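Local coordinates for protein EXOU (Pseudomonas aeruginosa, PDB 4AKX) that is a cytotoxic type III secretion toxin, probably a patatin-like phospholipase, that forms a complex with the chaperone SpcU, at residues B[55-59]-B[70-76]. Residues are numbered along the deposited sequence; the frame is centred on the assembly and turned at random.
Sequences PRQIT and LQLSRPP
The guanidinium of R56 lies between L72 and the two prolines P75 and P76. P75 CA and P76 CD cover one face. L72 CD1 lies over the opposite face, toward its rim, 4.1 Å from R56 NH2. The backbone O of S73 sits at the edge, in the plane of the group, and R56 NE is 3.8 Å from it. The R56 chain bends at its third torsion (chi3 69°), which brings the guanidinium in beside S73 O, between L72 and the prolines. Helix 463-472 packs on this side, M465 against R56 and L72 and V469 against I58.

The backbone O of R56 accepts a bond from S73 N at 3.0 Å. That donor stands above the carbonyl plane, about 39° out of it. S73 OG lies near the same oxygen, in a weak and unsettled bond.

Further along, T59 and Q71 form an antiparallel hydrogen-bonded pair. T59 N reaches Q71 O at 2.7 Å, and Q71 N reaches T59 O at 2.8 Å. Q57 and I58 both face A53, which fits a G1 beta bulge.

I58 forks toward two leucines. Its CG2 meets L70 CD1 at 3.5 Å, and its CD1 meets L72 CD1 at 3.7 Å. I58 and L72 lie side by side and point the same way. On the other face of the sheet, T59 CB and Q71 CB are 4.1 Å apart.

This is one end of the hairpin 58-63/68-73. Its second strand also pairs with strand 446-451, where S446 OG is hydrogen-bonded to Q71 NE2. The flat end of R56 is packed between aliphatic atoms of L72 and of P75 and P76. No hydrogen bond joins its guanidinium to 70-76, though S73 O at its edge may add a weak, long-range electrostatic attraction. Backbone bonds set the pairing of the two strands.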
loop_
_atom_site.group_PDB
_atom_site.type_symbol
_atom_site.label_atom_id
_atom_site.label_comp_id
_atom_site.label_asym_id
_atom_site.label_seq_id
_atom_site.Cartn_x
_atom_site.Cartn_y
_atom_site.Cartn_z
ATOM N N PRO B 55 -22.505 -46.712 -13.696
ATOM C CA PRO B 55 -22.493 -46.709 -12.234
ATOM C C PRO B 55 -22.343 -45.295 -11.703
ATOM O O PRO B 55 -22.901 -44.965 -10.649
ATOM C CB PRO B 55 -21.232 -47.516 -11.888
ATOM C CG PRO B 55 -20.875 -48.254 -13.141
ATOM C CD PRO B 55 -21.305 -47.366 -14.255
ATOM N N ARG B 56 -21.602 -44.464 -12.452
ATOM C CA ARG B 56 -21.281 -43.097 -12.032
ATOM C C ARG B 56 -22.132 -42.038 -12.709
ATOM O O ARG B 56 -21.809 -40.866 -12.661
ATOM C CB ARG B 56 -19.776 -42.817 -12.176
ATOM C CG ARG B 56 -18.966 -43.562 -11.124
ATOM C CD ARG B 56 -17.510 -43.187 -11.096
ATOM N NE ARG B 56 -17.331 -41.827 -10.611
ATOM C CZ ARG B 56 -16.167 -41.182 -10.625
ATOM N NH1 ARG B 56 -15.061 -41.785 -11.067
ATOM N NH2 ARG B 56 -16.102 -39.934 -10.190
ATOM N N GLN B 57 -23.218 -42.481 -13.339
ATOM C CA GLN B 57 -24.364 -41.645 -13.727
ATOM C C GLN B 57 -24.009 -40.490 -14.652
ATOM O O GLN B 57 -24.583 -39.393 -14.546
ATOM C CB GLN B 57 -25.119 -41.147 -12.503
ATOM C CG GLN B 57 -25.829 -42.256 -11.748
ATOM C CD GLN B 57 -25.940 -41.966 -10.264
ATOM O OE1 GLN B 57 -24.936 -41.901 -9.547
ATOM N NE2 GLN B 57 -27.162 -41.778 -9.795
ATOM N N ILE B 58 -23.067 -40.744 -15.563
ATOM C CA ILE B 58 -22.517 -39.699 -16.434
ATOM C C ILE B 58 -23.643 -38.934 -17.181
ATOM O O ILE B 58 -24.404 -39.521 -17.954
ATOM C CB ILE B 58 -21.511 -40.284 -17.479
ATOM C CG1 ILE B 58 -20.548 -41.356 -16.894
ATOM C CG2 ILE B 58 -20.733 -39.175 -18.135
ATOM C CD1 ILE B 58 -19.550 -40.859 -15.867
ATOM N N THR B 59 -23.757 -37.628 -16.949
ATOM C CA THR B 59 -24.605 -36.787 -17.814
ATOM C C THR B 59 -23.825 -35.747 -18.606
ATOM O O THR B 59 -23.083 -34.959 -18.030
ATOM C CB THR B 59 -25.664 -36.054 -17.022
ATOM O OG1 THR B 59 -26.512 -37.009 -16.399
ATOM C CG2 THR B 59 -26.494 -35.211 -17.942
ATOM N N LEU B 70 -20.375 -31.649 -18.053
ATOM C CA LEU B 70 -20.418 -32.989 -17.480
ATOM C C LEU B 70 -20.950 -32.998 -16.046
ATOM O O LEU B 70 -20.542 -32.191 -15.216
ATOM C CB LEU B 70 -19.034 -33.590 -17.522
ATOM C CG LEU B 70 -18.775 -34.902 -16.804
ATOM C CD1 LEU B 70 -19.589 -35.983 -17.476
ATOM C CD2 LEU B 70 -17.295 -35.244 -16.890
ATOM N N GLN B 71 -21.885 -33.900 -15.769
ATOM C CA GLN B 71 -22.347 -34.132 -14.400
ATOM C C GLN B 71 -22.239 -35.616 -14.059
ATOM O O GLN B 71 -22.549 -36.484 -14.885
ATOM C CB GLN B 71 -23.774 -33.657 -14.225
ATOM C CG GLN B 71 -24.165 -33.405 -12.786
ATOM C CD GLN B 71 -25.660 -33.542 -12.558
ATOM O OE1 GLN B 71 -26.475 -33.214 -13.425
ATOM N NE2 GLN B 71 -26.026 -34.024 -11.385
ATOM N N LEU B 72 -21.788 -35.916 -12.849
ATOM C CA LEU B 72 -21.329 -37.258 -12.553
ATOM C C LEU B 72 -21.392 -37.455 -11.054
ATOM O O LEU B 72 -21.210 -36.509 -10.295
ATOM C CB LEU B 72 -19.920 -37.436 -13.103
ATOM C CG LEU B 72 -18.869 -38.436 -12.630
ATOM C CD1 LEU B 72 -17.716 -38.498 -13.633
ATOM C CD2 LEU B 72 -18.320 -38.053 -11.266
ATOM N N SER B 73 -21.711 -38.677 -10.637
ATOM C CA SER B 73 -21.834 -39.011 -9.224
ATOM C C SER B 73 -20.504 -38.828 -8.512
ATOM O O SER B 73 -19.444 -39.135 -9.069
ATOM C CB SER B 73 -22.302 -40.457 -9.060
ATOM O OG SER B 73 -21.293 -41.360 -9.492
ATOM N N ARG B 74 -20.569 -38.350 -7.272
ATOM C CA ARG B 74 -19.390 -38.248 -6.415
ATOM C C ARG B 74 -18.549 -39.521 -6.502
ATOM O O ARG B 74 -19.091 -40.614 -6.612
ATOM C CB ARG B 74 -19.803 -37.975 -4.963
ATOM C CG ARG B 74 -20.365 -36.581 -4.715
ATOM C CD ARG B 74 -19.294 -35.515 -4.919
ATOM N NE ARG B 74 -18.236 -35.619 -3.915
ATOM C CZ ARG B 74 -17.957 -34.660 -3.021
ATOM N NH1 ARG B 74 -18.633 -33.498 -3.012
ATOM N NH2 ARG B 74 -16.983 -34.863 -2.142
ATOM N N PRO B 75 -17.222 -39.378 -6.464
ATOM C CA PRO B 75 -16.301 -40.474 -6.680
ATOM C C PRO B 75 -16.473 -41.515 -5.636
ATOM O O PRO B 75 -17.146 -41.286 -4.656
ATOM C CB PRO B 75 -14.929 -39.831 -6.492
ATOM C CG PRO B 75 -15.154 -38.377 -6.710
ATOM C CD PRO B 75 -16.519 -38.130 -6.149
ATOM N N PRO B 76 -15.833 -42.658 -5.827
ATOM C CA PRO B 76 -15.977 -43.737 -4.878
ATOM C C PRO B 76 -15.293 -43.396 -3.549
ATOM O O PRO B 76 -14.182 -42.845 -3.538
ATOM C CB PRO B 76 -15.271 -44.906 -5.576
ATOM C CG PRO B 76 -14.209 -44.258 -6.400
ATOM C CD PRO B 76 -14.792 -42.930 -6.838
#